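Local coordinates for protein putative esterase (Bacteroides intestinalis DSM 17393, PDB 5VOL) that probably hydrolyses ferulic acid esters of arabinoxylan, as a family 1 carbohydrate esterase of the alpha/beta-hydrolase clan, at residues H132-G137 with F156-A161; K197-A202 with Q234-A239; D209-A214 with G240-F245. One frame throughout, in Å; residues are numbered along the deposited sequence.

How the contacts relate
Strand 133-138 leads through helix 140-151 into strand 158-162, and contact 1 closes that crossover by pairing the two strands side by side. Further along, the chain runs through helices 195-200 and 204-210, strand 214-218 and helix 226-238 before reaching strand 244-246. Contact 2 joins the first of these helices to the end of helix 226-238; contact 3 joins the end of helix 204-210 and the turn after it to residues 240-245, which lead into strand 244-246. The two cross, since their segments alternate, whereas contact 1 precedes both. The backbone of Ala214 probably hydrogen-bonds to Cys157 and Val159 of contact 1, and Arg211 reaches Ala239 of contact 2, tying helices to sheet.

Contact 1: H132-G137 with F156-A161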
loop_
_atom_site.group_PDB
_atom_site.type_symbol
_atom_site.label_atom_id
_atom_site.label_comp_id
_atom_site.label_asym_id
_atom_site.label_seq_id
_atom_site.Cartn_x
_atom_site.Cartn_y
_atom_site.Cartn_z
ATOM N N HIS C 132 -17.610 -20.599 -8.450
ATOM C CA HIS C 132 -17.417 -20.279 -7.039
ATOM C C HIS C 132 -16.377 -21.180 -6.356
ATOM O O HIS C 132 -16.472 -21.482 -5.159
ATOM C CB HIS C 132 -18.753 -20.360 -6.311
ATOM C CG HIS C 132 -19.777 -19.417 -6.861
ATOM N ND1 HIS C 132 -20.660 -19.775 -7.856
ATOM C CD2 HIS C 132 -20.028 -18.112 -6.587
ATOM C CE1 HIS C 132 -21.422 -18.737 -8.162
ATOM N NE2 HIS C 132 -21.060 -17.718 -7.403
ATOM N N ARG C 133 -15.375 -21.590 -7.120
ATOM C CA ARG C 133 -14.315 -22.426 -6.571
ATOM C C ARG C 133 -12.964 -21.910 -7.013
ATOM O O ARG C 133 -12.710 -21.787 -8.207
ATOM C CB ARG C 133 -14.485 -23.896 -7.003
ATOM C CG ARG C 133 -13.418 -24.835 -6.389
ATOM C CD ARG C 133 -13.562 -26.315 -6.842
ATOM N NE ARG C 133 -14.861 -26.904 -6.509
ATOM C CZ ARG C 133 -15.818 -27.171 -7.399
ATOM N NH1 ARG C 133 -15.631 -26.899 -8.685
ATOM N NH2 ARG C 133 -16.961 -27.720 -7.001
ATOM N N ALA C 134 -12.091 -21.610 -6.051
ATOM C CA ALA C 134 -10.777 -21.072 -6.382
ATOM C C ALA C 134 -9.694 -21.851 -5.641
ATOM O O ALA C 134 -9.984 -22.593 -4.709
ATOM C CB ALA C 134 -10.703 -19.556 -6.044
ATOM N N ILE C 135 -8.447 -21.683 -6.052
ATOM C CA ILE C 135 -7.364 -22.377 -5.377
ATOM C C ILE C 135 -6.100 -21.520 -5.340
ATOM O O ILE C 135 -5.812 -20.763 -6.269
ATOM C CB ILE C 135 -7.094 -23.761 -6.057
ATOM C CG1 ILE C 135 -6.111 -24.605 -5.253
ATOM C CG2 ILE C 135 -6.638 -23.604 -7.501
ATOM C CD1 ILE C 135 -6.108 -26.084 -5.726
ATOM N N ALA C 136 -5.376 -21.611 -4.232
ATOM C CA ALA C 136 -4.151 -20.840 -4.024
ATOM C C ALA C 136 -3.246 -21.638 -3.104
ATOM O O ALA C 136 -3.715 -22.538 -2.411
ATOM C CB ALA C 136 -4.469 -19.475 -3.413
ATOM N N GLY C 137 -1.960 -21.311 -3.072
ATOM C CA GLY C 137 -1.071 -21.939 -2.112
ATOM C C GLY C 137 0.311 -21.342 -2.171
ATOM O O GLY C 137 0.623 -20.617 -3.119
ATOM N N PHE C 156 -11.880 -24.893 -11.564
ATOM C CA PHE C 156 -11.458 -23.648 -10.907
ATOM C C PHE C 156 -11.582 -22.410 -11.790
ATOM O O PHE C 156 -11.193 -22.430 -12.957
ATOM C CB PHE C 156 -10.009 -23.772 -10.434
ATOM C CG PHE C 156 -9.773 -24.948 -9.538
ATOM C CD1 PHE C 156 -10.110 -24.884 -8.194
ATOM C CD2 PHE C 156 -9.229 -26.121 -10.042
ATOM C CE1 PHE C 156 -9.905 -25.969 -7.358
ATOM C CE2 PHE C 156 -9.018 -27.219 -9.208
ATOM C CZ PHE C 156 -9.355 -27.141 -7.865
ATOM N N CYS C 157 -12.096 -21.324 -11.215
ATOM C CA CYS C 157 -12.194 -20.061 -11.947
ATOM C C CYS C 157 -10.939 -19.209 -11.790
ATOM O O CYS C 157 -10.665 -18.336 -12.627
ATOM C CB CYS C 157 -13.426 -19.259 -11.489
ATOM S SG CYS C 157 -13.386 -18.689 -9.775
ATOM N N ALA C 158 -10.171 -19.463 -10.727
ATOM C CA ALA C 158 -9.034 -18.610 -10.392
ATOM C C ALA C 158 -7.934 -19.352 -9.627
ATOM O O ALA C 158 -8.230 -20.176 -8.770
ATOM C CB ALA C 158 -9.511 -17.411 -9.572
ATOM N N VAL C 159 -6.683 -19.004 -9.921
ATOM C CA VAL C 159 -5.509 -19.534 -9.229
ATOM C C VAL C 159 -4.629 -18.389 -8.719
ATOM O O VAL C 159 -4.270 -17.497 -9.481
ATOM C CB VAL C 159 -4.659 -20.439 -10.151
ATOM C CG1 VAL C 159 -3.388 -20.915 -9.425
ATOM C CG2 VAL C 159 -5.481 -21.641 -10.645
ATOM N N TYR C 160 -4.276 -18.424 -7.437
ATOM C CA TYR C 160 -3.339 -17.454 -6.876
ATOM C C TYR C 160 -2.120 -18.221 -6.359
ATOM O O TYR C 160 -2.196 -18.893 -5.345
ATOM C CB TYR C 160 -3.977 -16.646 -5.741
ATOM C CG TYR C 160 -3.172 -15.435 -5.318
ATOM C CD1 TYR C 160 -2.010 -15.567 -4.563
ATOM C CD2 TYR C 160 -3.584 -14.152 -5.670
ATOM C CE1 TYR C 160 -1.264 -14.441 -4.174
ATOM C CE2 TYR C 160 -2.853 -13.023 -5.292
ATOM C CZ TYR C 160 -1.699 -13.174 -4.548
ATOM O OH TYR C 160 -0.995 -12.051 -4.180
ATOM N N ALA C 161 -1.005 -18.094 -7.057
ATOM C CA ALA C 161 0.205 -18.858 -6.772
ATOM C C ALA C 161 1.237 -18.020 -6.006
ATOM O O ALA C 161 1.760 -17.062 -6.567
ATOM C CB ALA C 161 0.803 -19.348 -8.083
#
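The ring of Phe156 takes the CG2 methyl of Ile135 over one face: the carbon stands 4.0 Å from the ring centroid and 20° off the normal, a CH-pi contact displaced toward the rim. CB and CD1 of Ile135 also reach the ring, CD1 meeting Phe156 CZ at 4.0 Å. Obliquely to the ring comes the aliphatic part of Arg133, whose CD lies 3.7 Å from Phe156 CE1. The guanidinium plane is turned 89° from the ring, and it is the methylenes CG and CD that meet Phe156; NE forms a salt bridge with Glu121. Arg133 CG lies anti to the backbone N, beside the Phe156 ring, and the chain bends at chi3. An alanine in place of Phe156 would probably leave Ile135 CG2 without its aromatic face and open a gap beside the Arg133 methylenes. On the same side of the sheet, CG2 of Ile135 and CG2 of Val159 lie 3.9 Å apart, their side chains side by side and pointing the same way, with helix 140-151 packed against both. On the other side, Ala136 CB meets Tyr160 CB at 3.7 Å, and helix 254-271 touches both residues; the Tyr160 hydroxyl goes on to Asp218. Backbone hydrogen bonds run from Cys157 N to Arg133 O, Ile135 N to Ala158 O and Tyr160 N to Ile135 O (3.0 Å); the one from Gly137 N to Tyr160 O is weak. An 11° angle between the strand directions confirms parallel pairing. Strand 133-138, helix 140-151 and strand 158-162 thus form a beta-alpha-beta crossover in the central sheet of the alpha/beta-hydrolase fold, with Gly137 opening what is probably the GxSxG nucleophile elbow.

Contact 2: K197-A202 with Q234-A239; sequences KYVMEA and QAMRNA
This is an apolar helix-to-helix contact on the flank of the alpha/beta-hydrolase fold, about 20 Å from the centre of the chain to that of the contact, where the last turn of helix 195-200 meets the last turn of helix 226-238. No hydrogen bond joins the segments and the area buried is modest, 204 Å² over both sides, so the evidence for the contact is the fit of a few side chains. Val199 is central to it: CG1 and CG2 fork over the second helix, each to a different partner. CG1, anti to the backbone N (chi1 180°), rests on Ala235, 3.6 Å from its carbonyl O and 3.8 Å from its CB, and lies within 4.3 Å of Ala239 CB. The other methyl, CG2, meets Met236 SD, and these two side chains cross at about a right angle. Ala235 has no side chain beyond CB, consistent with the close approach here: the CA atoms of Met200 and Ala235 are 6.0 Å apart. Beyond the Val199 pairings, Met236 also packs on Val241 and Cys243, so its side chain bridges this contact and the residues leading into strand 244-246. Charged groups lie to the outside. Lys197 NZ forms a salt bridge with Glu201 OE2 one turn on, and that same oxygen also pairs with Arg206. On the far helix, Arg237 NH2 donates to Asn238 OD1, which lies 5° from the guanidinium plane, and Arg237 reaches Asp227 of the second subunit, so helix 226-238 faces a subunit interface as well as helix 195-200. Met200, exposed to solvent, starts away from the second helix, but its chain bends at chi2 and chi3 and brings the CE methyl back to Ala235 CB, 3.7 Å away.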
loop_
_atom_site.group_PDB
_atom_site.type_symbol
_atom_site.label_atom_id
_atom_site.label_comp_id
_atom_site.label_asym_id
_atom_site.label_seq_id
_atom_site.Cartn_x
_atom_site.Cartn_y
_atom_site.Cartn_z
ATOM N N LYS C 197 6.585 -26.220 -18.039
ATOM C CA LYS C 197 6.511 -27.084 -19.215
ATOM C C LYS C 197 5.089 -27.175 -19.745
ATOM O O LYS C 197 4.874 -27.183 -20.956
ATOM C CB LYS C 197 7.035 -28.497 -18.908
ATOM C CG LYS C 197 6.808 -29.472 -20.064
ATOM C CD LYS C 197 7.401 -30.865 -19.811
ATOM C CE LYS C 197 6.520 -31.692 -18.886
ATOM N NZ LYS C 197 5.107 -31.822 -19.398
ATOM N N TYR C 198 4.120 -27.234 -18.836
ATOM C CA TYR C 198 2.725 -27.389 -19.220
ATOM C C TYR C 198 2.268 -26.267 -20.141
ATOM O O TYR C 198 1.516 -26.496 -21.089
ATOM C CB TYR C 198 1.829 -27.436 -17.989
ATOM C CG TYR C 198 0.447 -27.935 -18.310
ATOM C CD1 TYR C 198 -0.553 -27.062 -18.714
ATOM C CD2 TYR C 198 0.146 -29.287 -18.229
ATOM C CE1 TYR C 198 -1.821 -27.524 -19.022
ATOM C CE2 TYR C 198 -1.116 -29.754 -18.529
ATOM C CZ TYR C 198 -2.093 -28.866 -18.929
ATOM O OH TYR C 198 -3.354 -29.330 -19.223
ATOM N N VAL C 199 2.731 -25.051 -19.864
ATOM C CA VAL C 199 2.408 -23.913 -20.719
ATOM C C VAL C 199 3.265 -23.914 -21.979
ATOM O O VAL C 199 2.762 -23.682 -23.066
ATOM C CB VAL C 199 2.591 -22.568 -19.973
ATOM C CG1 VAL C 199 2.245 -21.386 -20.904
ATOM C CG2 VAL C 199 1.721 -22.559 -18.715
ATOM N N MET C 200 4.554 -24.197 -21.829
ATOM C CA MET C 200 5.492 -24.154 -22.956
ATOM C C MET C 200 5.100 -25.080 -24.100
ATOM O O MET C 200 5.293 -24.744 -25.264
ATOM C CB MET C 200 6.897 -24.526 -22.499
ATOM C CG MET C 200 7.420 -23.722 -21.340
ATOM S SD MET C 200 8.830 -22.747 -21.847
ATOM C CE MET C 200 7.994 -21.496 -22.827
ATOM N N GLU C 201 4.561 -26.244 -23.755
ATOM C CA GLU C 201 4.213 -27.260 -24.742
ATOM C C GLU C 201 2.762 -27.149 -25.191
ATOM O O GLU C 201 2.262 -28.004 -25.915
ATOM C CB GLU C 201 4.474 -28.660 -24.170
ATOM C CG GLU C 201 3.479 -29.060 -23.097
ATOM C CD GLU C 201 3.876 -30.324 -22.353
ATOM O OE1 GLU C 201 4.987 -30.848 -22.601
ATOM O OE2 GLU C 201 3.069 -30.787 -21.515
ATOM N N ALA C 202 2.080 -26.090 -24.772
ATOM C CA ALA C 202 0.655 -25.952 -25.064
ATOM C C ALA C 202 0.355 -25.815 -26.562
ATOM O O ALA C 202 1.047 -25.089 -27.280
ATOM C CB ALA C 202 0.089 -24.747 -24.316
ATOM N N GLN C 234 6.597 -15.538 -18.099
ATOM C CA GLN C 234 7.026 -15.305 -19.474
ATOM C C GLN C 234 6.340 -16.276 -20.449
ATOM O O GLN C 234 5.843 -15.850 -21.496
ATOM C CB GLN C 234 8.549 -15.396 -19.580
ATOM C CG GLN C 234 9.249 -14.180 -18.946
ATOM C CD GLN C 234 10.756 -14.307 -18.888
ATOM O OE1 GLN C 234 11.300 -15.404 -18.700
ATOM N NE2 GLN C 234 11.451 -13.174 -19.033
ATOM N N ALA C 235 6.264 -17.557 -20.089
ATOM C CA ALA C 235 5.560 -18.534 -20.933
ATOM C C ALA C 235 4.074 -18.187 -21.095
ATOM O O ALA C 235 3.530 -18.259 -22.193
ATOM C CB ALA C 235 5.709 -19.943 -20.369
ATOM N N MET C 236 3.421 -17.817 -19.998
ATOM C CA MET C 236 2.017 -17.414 -20.043
ATOM C C MET C 236 1.810 -16.198 -20.966
ATOM O O MET C 236 0.989 -16.231 -21.885
ATOM C CB MET C 236 1.511 -17.087 -18.637
ATOM C CG MET C 236 1.356 -18.300 -17.736
ATOM S SD MET C 236 -0.106 -19.269 -18.140
ATOM C CE MET C 236 -1.372 -18.384 -17.223
ATOM N N ARG C 237 2.560 -15.133 -20.704
ATOM C CA ARG C 237 2.470 -13.905 -21.483
ATOM C C ARG C 237 2.739 -14.192 -22.958
ATOM O O ARG C 237 1.970 -13.785 -23.825
ATOM C CB ARG C 237 3.459 -12.866 -20.947
ATOM C CG ARG C 237 3.327 -11.474 -21.541
ATOM C CD ARG C 237 4.619 -10.700 -21.299
ATOM N NE ARG C 237 5.757 -11.444 -21.838
ATOM C CZ ARG C 237 7.025 -11.236 -21.502
ATOM N NH1 ARG C 237 7.343 -10.292 -20.627
ATOM N NH2 ARG C 237 7.981 -11.974 -22.045
ATOM N N ASN C 238 3.825 -14.908 -23.241
ATOM C CA ASN C 238 4.190 -15.217 -24.619
ATOM C C ASN C 238 3.143 -16.062 -25.320
ATOM O O ASN C 238 3.056 -16.059 -26.548
ATOM C CB ASN C 238 5.538 -15.932 -24.676
ATOM C CG ASN C 238 6.689 -15.038 -24.242
ATOM O OD1 ASN C 238 6.564 -13.811 -24.222
ATOM N ND2 ASN C 238 7.815 -15.651 -23.885
ATOM N N ALA C 239 2.360 -16.792 -24.531
ATOM C CA ALA C 239 1.329 -17.665 -25.063
ATOM C C ALA C 239 -0.009 -16.934 -25.192
ATOM O O ALA C 239 -0.991 -17.500 -25.672
ATOM C CB ALA C 239 1.177 -18.894 -24.182
#

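Contact 3: D209-A214 with G240-F245; sequences DLRSVA and GVPCQF. With CA (calcium ion), chain B.
Arg211 NE donates to Gly240 O over 2.8 Å, with an N-H...O angle of 164°. The oxygen sits near the guanidinium plane, at its edge, whereas the donor stands 46° above the carbonyl plane of Gly240. The Arg211 chain, extended from CG to NE, spans the gap; its NH2 goes to Ala239 O and its NH1 to Glu204 in a salt bridge, so three partners fix the group's rotation. Gly240 itself ends helix 226-238 in a Schellman motif, with phi at 71°. Val241 CG1 also packs on Leu210 CB at 4.0 Å, and Pro242 CD lies 4.2 Å from Arg211 CG. A water then links the segments, donating to Val213 O and to Pro242 O, each at 2.9 Å. Within 209-214, Ser212 OG and Ser212 N both donate to Asp209 O. Further along, Gln244 OE1 binds the calcium ion at 2.4 Å; two waters and Asp221, Asp222 and Asp249 of the second subunit are also among its ligands. With one guanidinium joined to the carbonyls of Ala239 and Gly240 at the end of helix 226-238, and an acidic calcium site supplied largely by another subunit, the chemistry implies that the 240-245 segment is held at one end within the chain and at the other across the subunit interface.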
loop_
_atom_site.group_PDB
_atom_site.type_symbol
_atom_site.label_atom_id
_atom_site.label_comp_id
_atom_site.label_asym_id
_atom_site.label_seq_id
_atom_site.Cartn_x
_atom_site.Cartn_y
_atom_site.Cartn_z
ATOM N N ASP C 209 -8.098 -23.327 -23.086
ATOM C CA ASP C 209 -8.491 -23.832 -21.776
ATOM C C ASP C 209 -7.878 -22.993 -20.652
ATOM O O ASP C 209 -8.549 -22.657 -19.683
ATOM C CB ASP C 209 -8.075 -25.286 -21.610
ATOM C CG ASP C 209 -9.186 -26.245 -21.934
ATOM O OD1 ASP C 209 -10.169 -25.821 -22.583
ATOM O OD2 ASP C 209 -9.077 -27.432 -21.548
ATOM N N LEU C 210 -6.600 -22.667 -20.788
ATOM C CA LEU C 210 -5.893 -21.895 -19.766
ATOM C C LEU C 210 -6.474 -20.480 -19.602
ATOM O O LEU C 210 -6.545 -19.960 -18.490
ATOM C CB LEU C 210 -4.409 -21.830 -20.104
ATOM C CG LEU C 210 -3.689 -23.186 -20.015
ATOM C CD1 LEU C 210 -2.239 -23.054 -20.376
ATOM C CD2 LEU C 210 -3.848 -23.802 -18.627
ATOM N N ARG C 211 -6.909 -19.876 -20.707
ATOM C CA ARG C 211 -7.527 -18.541 -20.677
ATOM C C ARG C 211 -8.893 -18.518 -19.976
ATOM O O ARG C 211 -9.414 -17.444 -19.676
ATOM C CB ARG C 211 -7.677 -17.993 -22.095
ATOM C CG ARG C 211 -6.380 -17.906 -22.857
ATOM C CD ARG C 211 -6.584 -17.547 -24.331
ATOM N NE ARG C 211 -5.299 -17.381 -25.010
ATOM C CZ ARG C 211 -4.983 -17.951 -26.168
ATOM N NH1 ARG C 211 -5.863 -18.719 -26.785
ATOM N NH2 ARG C 211 -3.792 -17.746 -26.712
ATOM N N SER C 212 -9.476 -19.682 -19.700
ATOM C CA SER C 212 -10.757 -19.701 -18.987
ATOM C C SER C 212 -10.551 -19.569 -17.480
ATOM O O SER C 212 -11.510 -19.526 -16.702
ATOM C CB SER C 212 -11.541 -20.983 -19.292
ATOM O OG SER C 212 -10.857 -22.096 -18.748
ATOM N N VAL C 213 -9.293 -19.504 -17.071
ATOM C CA VAL C 213 -8.944 -19.369 -15.666
ATOM C C VAL C 213 -8.244 -18.024 -15.432
ATOM O O VAL C 213 -7.461 -17.577 -16.261
ATOM C CB VAL C 213 -8.039 -20.556 -15.209
ATOM C CG1 VAL C 213 -7.647 -20.422 -13.746
ATOM C CG2 VAL C 213 -8.766 -21.902 -15.448
ATOM N N ALA C 214 -8.542 -17.377 -14.309
ATOM C CA ALA C 214 -7.838 -16.158 -13.929
ATOM C C ALA C 214 -6.595 -16.531 -13.129
ATOM O O ALA C 214 -6.703 -17.303 -12.184
ATOM C CB ALA C 214 -8.745 -15.240 -13.105
ATOM N N GLY C 240 -0.052 -15.681 -24.754
ATOM C CA GLY C 240 -1.281 -14.908 -24.817
ATOM C C GLY C 240 -2.324 -15.383 -23.823
ATOM O O GLY C 240 -3.518 -15.380 -24.113
ATOM N N VAL C 241 -1.862 -15.817 -22.653
ATOM C CA VAL C 241 -2.744 -16.197 -21.557
ATOM C C VAL C 241 -2.661 -15.121 -20.472
ATOM O O VAL C 241 -1.617 -14.957 -19.838
ATOM C CB VAL C 241 -2.365 -17.575 -20.958
ATOM C CG1 VAL C 241 -3.391 -18.007 -19.921
ATOM C CG2 VAL C 241 -2.249 -18.619 -22.060
ATOM N N PRO C 242 -3.749 -14.361 -20.277
ATOM C CA PRO C 242 -3.727 -13.269 -19.290
ATOM C C PRO C 242 -3.336 -13.747 -17.892
ATOM O O PRO C 242 -3.869 -14.747 -17.404
ATOM C CB PRO C 242 -5.169 -12.757 -19.313
ATOM C CG PRO C 242 -5.606 -12.996 -20.749
ATOM C CD PRO C 242 -4.988 -14.355 -21.082
ATOM N N CYS C 243 -2.412 -13.023 -17.270
ATOM C CA CYS C 243 -1.852 -13.399 -15.982
ATOM C C CYS C 243 -1.311 -12.149 -15.270
ATOM O O CYS C 243 -0.606 -11.363 -15.886
ATOM C CB CYS C 243 -0.732 -14.430 -16.185
ATOM S SG CYS C 243 -0.055 -15.162 -14.681
ATOM N N GLN C 244 -1.650 -11.954 -13.996
ATOM C CA GLN C 244 -1.005 -10.897 -13.215
ATOM C C GLN C 244 0.291 -11.436 -12.616
ATOM O O GLN C 244 0.337 -12.584 -12.170
ATOM C CB GLN C 244 -1.915 -10.386 -12.093
ATOM C CG GLN C 244 -3.226 -9.763 -12.562
ATOM C CD GLN C 244 -3.010 -8.566 -13.481
ATOM O OE1 GLN C 244 -2.119 -7.755 -13.253
ATOM N NE2 GLN C 244 -3.826 -8.459 -14.526
ATOM N N PHE C 245 1.326 -10.603 -12.590
ATOM C CA PHE C 245 2.608 -10.982 -11.989
ATOM C C PHE C 245 3.037 -9.861 -11.041
ATOM O O PHE C 245 3.050 -8.698 -11.435
ATOM C CB PHE C 245 3.658 -11.223 -13.083
ATOM C CG PHE C 245 4.988 -11.767 -12.579
ATOM C CD1 PHE C 245 5.034 -12.763 -11.619
ATOM C CD2 PHE C 245 6.185 -11.278 -13.084
ATOM C CE1 PHE C 245 6.260 -13.262 -11.155
ATOM C CE2 PHE C 245 7.420 -11.780 -12.638
ATOM C CZ PHE C 245 7.457 -12.767 -11.672
HETATM CA CA CA B . -0.822 -6.524 -14.909
HETATM O O HOH W 1 -6.246 -16.066 -18.443
HETATM O O HOH W 2 -0.908 -8.599 -16.442
HETATM O O HOH W 3 -2.933 -5.783 -16.002
#